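Local coordinates for ABC transporter, periplasmic solute-binding protein (Rhizobium meliloti, PDB 4WED) that probably serves as the periplasmic binding component of an ABC importer, capturing a solute such as a peptide or a nickel species for uptake, at residues G431-V434 with A435-S439; P473-Q476 with K477-W481; N319-S322 with A323-Y327; K288-Q291 with V292-A295. All blocks are in the same frame, centred on the assembly; numbering follows the deposited sequence.

Contact 1. Residues G431-V434 with A435-S439; sequences GSLV and ALCLS
Two backbone amides converge on Leu-433 O, both weakly: Cys-437 N lies 2.9 Å from Leu-433 O, a short separation spoiled by a poorly aligned N-H, and Leu-438 N lies 3.3 Å from the same oxygen. Leu-438 N is shared, since it also donates to Val-434 O at 3.2 Å, where the N-H points straighter (151°) but meets the oxygen from above the carbonyl plane. Just before this the bonding is regular. Leu-436 N reaches Ser-432 O at 2.8 Å, and Ala-435 N reaches Gly-431 O at 3.0 Å. This is the C-terminal turn of helix 430-437, where four-residue bonding gives way to divided bonds before Leu-438 leaves helical backbone angles. Side chains follow the same spacing. With chi1 at 164°, Val-434 CG1 points opposite the backbone N and looks across to Leu-438 CD2 at 4.4 Å, and Leu-433 CD2 stands equally far, 4.4 Å, from Cys-437 SG, both loose apolar contacts. Leu-436 lays its CB against Ser-432 O at 3.1 Å. The hydroxyl of Ser-432 turns elsewhere, bonding to Asp-428 OD1 and Tyr-423 N. Beyond the last turn, Lys-448 NZ hydrogen-bonds to both Ala-435 O and Leu-438 O, where its charge would suit the negative end of the helix dipole. Cys-437 and Leu-438 lean on helix 457-465.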
loop_
_atom_site.group_PDB
_atom_site.type_symbol
_atom_site.label_atom_id
_atom_site.label_comp_id
_atom_site.label_asym_id
_atom_site.label_seq_id
_atom_site.Cartn_x
_atom_site.Cartn_y
_atom_site.Cartn_z
ATOM N N GLY A 431 9.670 3.021 0.831
ATOM C CA GLY A 431 8.973 3.992 1.696
ATOM C C GLY A 431 9.020 3.566 3.152
ATOM O O GLY A 431 9.377 4.344 4.016
ATOM N N SER A 432 8.696 2.304 3.416
ATOM C CA SER A 432 8.654 1.792 4.780
ATOM C C SER A 432 10.023 1.519 5.337
ATOM O O SER A 432 10.282 1.816 6.499
ATOM C CB SER A 432 7.840 0.494 4.846
ATOM O OG SER A 432 6.483 0.735 4.491
ATOM N N LEU A 433 10.888 0.935 4.518
ATOM C CA LEU A 433 12.247 0.694 4.928
ATOM C C LEU A 433 12.932 1.955 5.387
ATOM O O LEU A 433 13.545 1.994 6.447
ATOM C CB LEU A 433 13.067 0.128 3.777
ATOM C CG LEU A 433 12.962 -1.377 3.630
ATOM C CD1 LEU A 433 13.925 -1.863 2.555
ATOM C CD2 LEU A 433 13.244 -2.099 4.955
ATOM N N VAL A 434 12.860 2.972 4.552
ATOM C CA VAL A 434 13.511 4.200 4.854
ATOM C C VAL A 434 12.835 4.867 6.047
ATOM O O VAL A 434 13.507 5.249 7.009
ATOM C CB VAL A 434 13.490 5.126 3.625
ATOM C CG1 VAL A 434 13.815 6.562 4.009
ATOM C CG2 VAL A 434 14.499 4.624 2.576
ATOM N N ALA A 435 11.509 5.015 5.983
ATOM C CA ALA A 435 10.799 5.783 6.987
ATOM C C ALA A 435 10.830 5.106 8.359
ATOM O O ALA A 435 10.904 5.799 9.379
ATOM C CB ALA A 435 9.374 6.024 6.560
ATOM N N LEU A 436 10.796 3.769 8.385
ATOM C CA LEU A 436 10.646 3.051 9.635
ATOM C C LEU A 436 11.931 2.387 10.119
ATOM O O LEU A 436 11.983 1.906 11.245
ATOM C CB LEU A 436 9.569 1.968 9.505
ATOM C CG LEU A 436 8.156 2.423 9.102
ATOM C CD1 LEU A 436 7.244 1.192 9.048
ATOM C CD2 LEU A 436 7.564 3.456 10.052
ATOM N N CYS A 437 12.943 2.329 9.269
ATOM C CA CYS A 437 14.131 1.582 9.608
ATOM C C CYS A 437 15.449 2.336 9.487
ATOM O O CYS A 437 16.398 1.968 10.154
ATOM C CB CYS A 437 14.190 0.314 8.786
ATOM S SG CYS A 437 12.828 -0.817 9.128
ATOM N N LEU A 438 15.536 3.377 8.668
ATOM C CA LEU A 438 16.782 4.130 8.569
ATOM C C LEU A 438 16.896 5.141 9.734
ATOM O O LEU A 438 16.067 6.050 9.843
ATOM C CB LEU A 438 16.864 4.844 7.204
ATOM C CG LEU A 438 18.185 5.590 6.780
ATOM C CD1 LEU A 438 19.319 4.687 6.330
ATOM C CD2 LEU A 438 17.901 6.543 5.645
ATOM N N SER A 439 17.908 4.983 10.597
ATOM C CA SER A 439 18.171 5.964 11.689
ATOM C C SER A 439 18.143 7.415 11.245
ATOM O O SER A 439 17.497 8.231 11.877
ATOM C CB SER A 439 19.532 5.750 12.363
ATOM O OG SER A 439 19.466 4.722 13.321
#

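Contact 2. Residues P473-Q476 with K477-W481; sequences PTIQ and KVYDW
Gln-476 and Asp-480, one turn apart on helix 471-485, are joined through their side chains by a straight hydrogen bond, Gln-476 NE2 to Asp-480 OD1 at 2.7 Å and 165°. The glutamine leaves the helix with CG opposite the backbone N (chi1 -174°) and then bends sharply at chi2 (54°), which folds the amide back alongside the helix towards the next turn. The carboxylate oxygen sits almost in the amide plane, while NE2 reaches it on the syn side but tilted out of the carboxylate plane, the two flat groups being moderately turned against each other. Gln-476 OE1 is taken by Lys-330 N, so both ends of the amide are held and its rotation is fixed. With an alanine here, Asp-480 OD1 and Lys-330 N would probably each be left without this partner. Tyr-479 swings its ring back over the preceding turn: Ile-475 O lies over one face, towards the rim, 3.5 Å from Tyr-479 CD2. Ile-475 crosses the ring at a slant, its CG2 3.9 Å from Tyr-479 CE2 and its CD1 3.7 Å from Tyr-479 OH, a hydroxyl that hydrogen-bonds to Tyr-327 O. On another side of the helix, Lys-477 CG rests 3.3 Å from Pro-473 O. Ile-475 and Val-478 pack on helix 430-437, and Thr-474, Val-478 and Trp-481 on helix 457-465.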
loop_
_atom_site.group_PDB
_atom_site.type_symbol
_atom_site.label_atom_id
_atom_site.label_comp_id
_atom_site.label_asym_id
_atom_site.label_seq_id
_atom_site.Cartn_x
_atom_site.Cartn_y
_atom_site.Cartn_z
ATOM N N PRO A 473 19.590 -8.338 -4.875
ATOM C CA PRO A 473 20.547 -8.840 -3.909
ATOM C C PRO A 473 21.026 -7.756 -2.951
ATOM O O PRO A 473 21.495 -8.080 -1.875
ATOM C CB PRO A 473 21.725 -9.338 -4.792
ATOM C CG PRO A 473 21.683 -8.455 -5.980
ATOM C CD PRO A 473 20.210 -8.205 -6.216
ATOM N N THR A 474 20.947 -6.480 -3.320
ATOM C CA THR A 474 21.381 -5.459 -2.355
ATOM C C THR A 474 20.307 -5.391 -1.260
ATOM O O THR A 474 20.609 -5.463 -0.060
ATOM C CB THR A 474 21.637 -4.080 -2.990
ATOM O OG1 THR A 474 22.510 -4.243 -4.112
ATOM C CG2 THR A 474 22.298 -3.138 -1.987
ATOM N N ILE A 475 19.054 -5.311 -1.680
ATOM C CA ILE A 475 17.973 -5.244 -0.709
ATOM C C ILE A 475 17.825 -6.566 0.068
ATOM O O ILE A 475 17.381 -6.549 1.209
ATOM C CB ILE A 475 16.645 -4.845 -1.354
ATOM C CG1 ILE A 475 15.752 -4.174 -0.319
ATOM C CG2 ILE A 475 15.959 -6.060 -1.964
ATOM C CD1 ILE A 475 14.584 -3.437 -0.916
ATOM N N GLN A 476 18.237 -7.689 -0.531
ATOM C CA GLN A 476 18.135 -8.964 0.162
ATOM C C GLN A 476 18.946 -8.943 1.453
ATOM O O GLN A 476 18.615 -9.616 2.410
ATOM C CB GLN A 476 18.591 -10.116 -0.734
ATOM C CG GLN A 476 18.379 -11.498 -0.126
ATOM C CD GLN A 476 16.948 -11.742 0.320
ATOM O OE1 GLN A 476 16.029 -11.649 -0.481
ATOM N NE2 GLN A 476 16.752 -12.032 1.615
ATOM N N LYS A 477 19.996 -8.142 1.478
ATOM C CA LYS A 477 20.865 -8.060 2.637
ATOM C C LYS A 477 20.195 -7.318 3.782
ATOM O O LYS A 477 20.426 -7.634 4.955
ATOM C CB LYS A 477 22.179 -7.364 2.295
ATOM C CG LYS A 477 22.953 -7.978 1.138
ATOM C CD LYS A 477 24.238 -7.205 0.931
ATOM C CE LYS A 477 25.273 -7.602 1.978
ATOM N NZ LYS A 477 26.391 -6.627 2.035
ATOM N N VAL A 478 19.366 -6.330 3.462
ATOM C CA VAL A 478 18.560 -5.710 4.520
ATOM C C VAL A 478 17.704 -6.803 5.192
ATOM O O VAL A 478 17.721 -6.943 6.410
ATOM C CB VAL A 478 17.713 -4.536 3.998
ATOM C CG1 VAL A 478 16.775 -4.000 5.093
ATOM C CG2 VAL A 478 18.620 -3.425 3.503
ATOM N N TYR A 479 17.027 -7.610 4.386
ATOM C CA TYR A 479 16.081 -8.634 4.899
ATOM C C TYR A 479 16.772 -9.746 5.665
ATOM O O TYR A 479 16.202 -10.252 6.633
ATOM C CB TYR A 479 15.307 -9.261 3.752
ATOM C CG TYR A 479 14.524 -8.316 2.899
ATOM C CD1 TYR A 479 13.788 -7.258 3.479
ATOM C CD2 TYR A 479 14.440 -8.497 1.526
ATOM C CE1 TYR A 479 12.998 -6.409 2.711
ATOM C CE2 TYR A 479 13.672 -7.642 0.741
ATOM C CZ TYR A 479 12.952 -6.594 1.350
ATOM O OH TYR A 479 12.165 -5.729 0.621
ATOM N N ASP A 480 18.004 -10.108 5.256
ATOM C CA ASP A 480 18.792 -11.132 5.984
ATOM C C ASP A 480 19.214 -10.610 7.332
ATOM O O ASP A 480 19.170 -11.314 8.336
ATOM C CB ASP A 480 20.052 -11.543 5.240
ATOM C CG ASP A 480 19.781 -12.077 3.838
ATOM O OD1 ASP A 480 18.640 -12.500 3.536
ATOM O OD2 ASP A 480 20.740 -12.077 3.021
ATOM N N TRP A 481 19.629 -9.359 7.360
ATOM C CA TRP A 481 19.972 -8.752 8.632
ATOM C C TRP A 481 18.814 -8.827 9.626
ATOM O O TRP A 481 18.953 -9.263 10.785
ATOM C CB TRP A 481 20.334 -7.286 8.441
ATOM C CG TRP A 481 21.010 -6.780 9.604
ATOM C CD1 TRP A 481 22.318 -6.929 9.898
ATOM C CD2 TRP A 481 20.416 -6.117 10.714
ATOM N NE1 TRP A 481 22.594 -6.371 11.116
ATOM C CE2 TRP A 481 21.442 -5.853 11.636
ATOM C CE3 TRP A 481 19.115 -5.718 11.022
ATOM C CZ2 TRP A 481 21.217 -5.184 12.843
ATOM C CZ3 TRP A 481 18.887 -5.054 12.237
ATOM C CH2 TRP A 481 19.934 -4.801 13.127
#

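Contact 3. Residues N319-S322 with A323-Y327; sequences NMFS and AALPY
A type I beta turn runs from Ser-322 to Leu-325, closed by Leu-325 N donating to Ser-322 O at 3.1 Å and 161°. Ser-322 also reaches into the turn with its side chain: OG accepts a weak bond from Ala-324 N at 3.3 Å, the two-residue spacing of an ST turn, and it has a further hydrogen-bond partner in Gly-271 O. Ala-324 CB comes within 3.4 Å of Ser-322 OG. The turn belongs to the long loop between strand 315-316 and helix 339-348. Its two alanines face outward at the tip, while Leu-325, its last residue, and Phe-321, just before it, turn inward; there Leu-325 CD1 touches Phe-321 at two points, 3.7 Å from CB and 3.7 Å from the ring atom CD1, the side chains crossing at roughly a right angle. With CG beside the backbone N (chi1 -63°), the Phe-321 ring projects to the side where that methyl lies. Met-320, present as selenomethionine, puts CG over the centre of one face of the Phe-321 ring, 4.2 Å above its plane. Leu-325 also leans on Asp-428, and with Pro-326 it meets Tyr-71 of strand 69-71.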
loop_
_atom_site.group_PDB
_atom_site.type_symbol
_atom_site.label_atom_id
_atom_site.label_comp_id
_atom_site.label_asym_id
_atom_site.label_seq_id
_atom_site.Cartn_x
_atom_site.Cartn_y
_atom_site.Cartn_z
ATOM N N ASN A 319 7.455 -12.541 6.085
ATOM C CA ASN A 319 8.350 -11.479 5.609
ATOM C C ASN A 319 7.758 -10.126 5.913
ATOM O O ASN A 319 6.530 -9.975 6.058
ATOM C CB ASN A 319 8.533 -11.599 4.116
ATOM C CG ASN A 319 9.197 -12.882 3.740
ATOM O OD1 ASN A 319 8.711 -13.949 4.085
ATOM N ND2 ASN A 319 10.327 -12.799 3.084
HETATM N N MSE A 320 8.626 -9.137 6.037
HETATM C CA MSE A 320 8.155 -7.795 6.286
HETATM C C MSE A 320 7.248 -7.358 5.192
HETATM O O MSE A 320 6.328 -6.581 5.428
HETATM C CB MSE A 320 9.292 -6.816 6.381
HETATM C CG MSE A 320 8.856 -5.446 6.935
HETATM SE SE MSE A 320 10.456 -4.220 6.887
HETATM C CE MSE A 320 9.518 -2.478 7.097
ATOM N N PHE A 321 7.495 -7.824 3.979
ATOM C CA PHE A 321 6.683 -7.435 2.853
ATOM C C PHE A 321 6.172 -8.681 2.188
ATOM O O PHE A 321 6.952 -9.631 1.958
ATOM C CB PHE A 321 7.499 -6.675 1.855
ATOM C CG PHE A 321 8.035 -5.404 2.381
ATOM C CD1 PHE A 321 7.169 -4.333 2.678
ATOM C CD2 PHE A 321 9.402 -5.234 2.558
ATOM C CE1 PHE A 321 7.658 -3.129 3.164
ATOM C CE2 PHE A 321 9.883 -4.038 3.032
ATOM C CZ PHE A 321 9.011 -2.977 3.335
ATOM N N SER A 322 4.878 -8.678 1.865
ATOM C CA SER A 322 4.301 -9.799 1.111
ATOM C C SER A 322 4.868 -9.834 -0.306
ATOM O O SER A 322 5.465 -8.861 -0.781
ATOM C CB SER A 322 2.758 -9.744 1.084
ATOM O OG SER A 322 2.278 -9.009 -0.036
ATOM N N ALA A 323 4.655 -10.967 -0.964
ATOM C CA ALA A 323 5.140 -11.249 -2.343
ATOM C C ALA A 323 4.484 -10.358 -3.413
ATOM O O ALA A 323 5.004 -10.189 -4.508
ATOM C CB ALA A 323 4.885 -12.729 -2.652
ATOM N N ALA A 324 3.325 -9.792 -3.078
ATOM C CA ALA A 324 2.660 -8.815 -3.906
ATOM C C ALA A 324 3.555 -7.587 -4.174
ATOM O O ALA A 324 3.381 -6.905 -5.197
ATOM C CB ALA A 324 1.342 -8.378 -3.244
ATOM N N LEU A 325 4.484 -7.287 -3.267
ATOM C CA LEU A 325 5.357 -6.123 -3.451
ATOM C C LEU A 325 6.539 -6.456 -4.267
ATOM O O LEU A 325 6.960 -7.608 -4.303
ATOM C CB LEU A 325 5.828 -5.555 -2.115
ATOM C CG LEU A 325 4.587 -4.963 -1.423
ATOM C CD1 LEU A 325 4.696 -5.129 0.078
ATOM C CD2 LEU A 325 4.353 -3.504 -1.831
ATOM N N PRO A 326 7.087 -5.442 -4.938
ATOM C CA PRO A 326 8.312 -5.665 -5.666
ATOM C C PRO A 326 9.455 -5.713 -4.668
ATOM O O PRO A 326 9.354 -5.138 -3.586
ATOM C CB PRO A 326 8.402 -4.446 -6.607
ATOM C CG PRO A 326 7.481 -3.410 -6.048
ATOM C CD PRO A 326 6.524 -4.080 -5.117
ATOM N N TYR A 327 10.511 -6.433 -5.014
ATOM C CA TYR A 327 11.730 -6.463 -4.194
ATOM C C TYR A 327 11.438 -6.890 -2.760
ATOM O O TYR A 327 12.072 -6.425 -1.800
ATOM C CB TYR A 327 12.455 -5.092 -4.246
ATOM C CG TYR A 327 12.637 -4.594 -5.683
ATOM C CD1 TYR A 327 13.514 -5.233 -6.581
ATOM C CD2 TYR A 327 11.893 -3.520 -6.145
ATOM C CE1 TYR A 327 13.644 -4.790 -7.888
ATOM C CE2 TYR A 327 12.009 -3.049 -7.441
ATOM C CZ TYR A 327 12.870 -3.681 -8.312
ATOM O OH TYR A 327 12.917 -3.170 -9.593
#

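Contact 4. Residues K288-Q291 with V292-A295; sequences KDPQ and VRKA
Arg-293 curls back over Pro-290, laying one face of its guanidinium on the proline: Pro-290 CA sits over the centre of that plane, 3.7 Å from Arg-293 CZ. The fold-back comes from a bend at chi3 (-118°), after a first torsion that sets CG beside the backbone N. From there Arg-293 NH2 gives a weak bond to Lys-288 O at 3.2 Å, and Arg-293 NE bonds to Leu-287 O, so the guanidinium clasps carbonyls preceding the helix, with a weak additional bond from NH1 to Asp-486 O. An alanine in place of Arg-293 is likely to leave the carbonyls of Leu-287 and Lys-288 without these donors and uncover this side of Pro-290. Val-292 is anchored by its amide, which meets Asp-289 O at 2.8 Å from above the carbonyl plane; Arg-293 N reaches the same oxygen in plane at 3.3 Å, so that one acceptor serves two donors. Val-292 CG2 turns to the aspartate side chain, 3.8 Å from Asp-289 CB. Gln-291 takes part chiefly through its backbone: its carbonyl O receives Ala-295 N at 3.0 Å, and its own N donates to Asp-289 OD1 at 2.9 Å. Its side chain runs out towards helix 339-348. Asp-289 followed by Pro-290 thus forms a classic helix start, an aspartate N-cap with proline in the first turn, opening helix 290-299.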
loop_
_atom_site.group_PDB
_atom_site.type_symbol
_atom_site.label_atom_id
_atom_site.label_comp_id
_atom_site.label_asym_id
_atom_site.label_seq_id
_atom_site.Cartn_x
_atom_site.Cartn_y
_atom_site.Cartn_z
ATOM N N LYS A 288 17.267 -7.120 24.147
ATOM C CA LYS A 288 18.614 -7.005 23.573
ATOM C C LYS A 288 19.138 -8.373 23.210
ATOM O O LYS A 288 19.955 -8.514 22.319
ATOM C CB LYS A 288 19.606 -6.357 24.541
ATOM C CG LYS A 288 19.186 -4.992 25.046
ATOM C CD LYS A 288 20.364 -4.205 25.574
ATOM C CE LYS A 288 19.919 -2.870 26.145
ATOM N NZ LYS A 288 21.053 -2.256 26.875
ATOM N N ASP A 289 18.689 -9.383 23.933
ATOM C CA ASP A 289 19.037 -10.735 23.619
ATOM C C ASP A 289 18.188 -11.233 22.444
ATOM O O ASP A 289 17.030 -11.523 22.615
ATOM C CB ASP A 289 18.808 -11.608 24.846
ATOM C CG ASP A 289 19.322 -13.013 24.653
ATOM O OD1 ASP A 289 19.343 -13.464 23.486
ATOM O OD2 ASP A 289 19.697 -13.662 25.661
ATOM N N PRO A 290 18.779 -11.380 21.256
ATOM C CA PRO A 290 18.011 -11.808 20.086
ATOM C C PRO A 290 17.303 -13.148 20.173
ATOM O O PRO A 290 16.350 -13.366 19.418
ATOM C CB PRO A 290 19.068 -11.869 18.980
ATOM C CG PRO A 290 20.372 -11.907 19.690
ATOM C CD PRO A 290 20.157 -11.037 20.878
ATOM N N GLN A 291 17.769 -14.029 21.063
ATOM C CA GLN A 291 17.097 -15.303 21.347
ATOM C C GLN A 291 15.732 -15.047 21.967
ATOM O O GLN A 291 14.765 -15.801 21.746
ATOM C CB GLN A 291 17.887 -16.167 22.341
ATOM C CG GLN A 291 19.307 -16.602 21.955
ATOM C CD GLN A 291 19.888 -17.566 23.001
ATOM O OE1 GLN A 291 20.774 -17.207 23.793
ATOM N NE2 GLN A 291 19.339 -18.783 23.045
ATOM N N VAL A 292 15.668 -13.985 22.770
ATOM C CA VAL A 292 14.420 -13.594 23.431
ATOM C C VAL A 292 13.479 -13.017 22.405
ATOM O O VAL A 292 12.307 -13.361 22.364
ATOM C CB VAL A 292 14.687 -12.600 24.566
ATOM C CG1 VAL A 292 13.388 -11.980 25.104
ATOM C CG2 VAL A 292 15.463 -13.308 25.684
ATOM N N ARG A 293 13.991 -12.158 21.541
ATOM C CA ARG A 293 13.178 -11.667 20.442
ATOM C C ARG A 293 12.568 -12.817 19.590
ATOM O O ARG A 293 11.373 -12.824 19.261
ATOM C CB ARG A 293 14.019 -10.768 19.588
ATOM C CG ARG A 293 14.348 -9.462 20.257
ATOM C CD ARG A 293 14.963 -8.506 19.235
ATOM N NE ARG A 293 16.314 -8.172 19.648
ATOM C CZ ARG A 293 17.411 -8.326 18.946
ATOM N NH1 ARG A 293 17.392 -8.760 17.703
ATOM N NH2 ARG A 293 18.556 -7.992 19.508
ATOM N N LYS A 294 13.393 -13.780 19.246
ATOM C CA LYS A 294 12.956 -14.895 18.446
ATOM C C LYS A 294 11.865 -15.653 19.177
ATOM O O LYS A 294 10.860 -16.046 18.587
ATOM C CB LYS A 294 14.160 -15.814 18.225
ATOM C CG LYS A 294 13.962 -16.959 17.246
ATOM C CD LYS A 294 15.303 -17.602 16.946
ATOM C CE LYS A 294 15.136 -18.860 16.138
ATOM N NZ LYS A 294 16.404 -19.660 16.108
ATOM N N ALA A 295 12.078 -15.871 20.471
ATOM C CA ALA A 295 11.132 -16.623 21.243
ATOM C C ALA A 295 9.809 -15.894 21.231
ATOM O O ALA A 295 8.764 -16.507 21.028
ATOM C CB ALA A 295 11.622 -16.843 22.672
#

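Contacts 1, 2 and 3 form one continuous packed cluster, whereas contact 4 stands apart. Leu-433 of contact 1 touches both of the others: its CD1 lies 3.9 Å from Ile-475 CD1 of contact 2, and its CD2 is 4.0 Å from the selenium of Met-320 in contact 3. The loop of contact 3 thus packs against both helices, with Phe-321 CD2 also 3.4 Å from Tyr-479 OH. Contact 4 comes no closer than about 7 Å to contact 2, between nearest atoms, and about 13 Å to contacts 1 and 3. The sodium ion is bound at Asp-62 and Asp-515, which belong to none of the four.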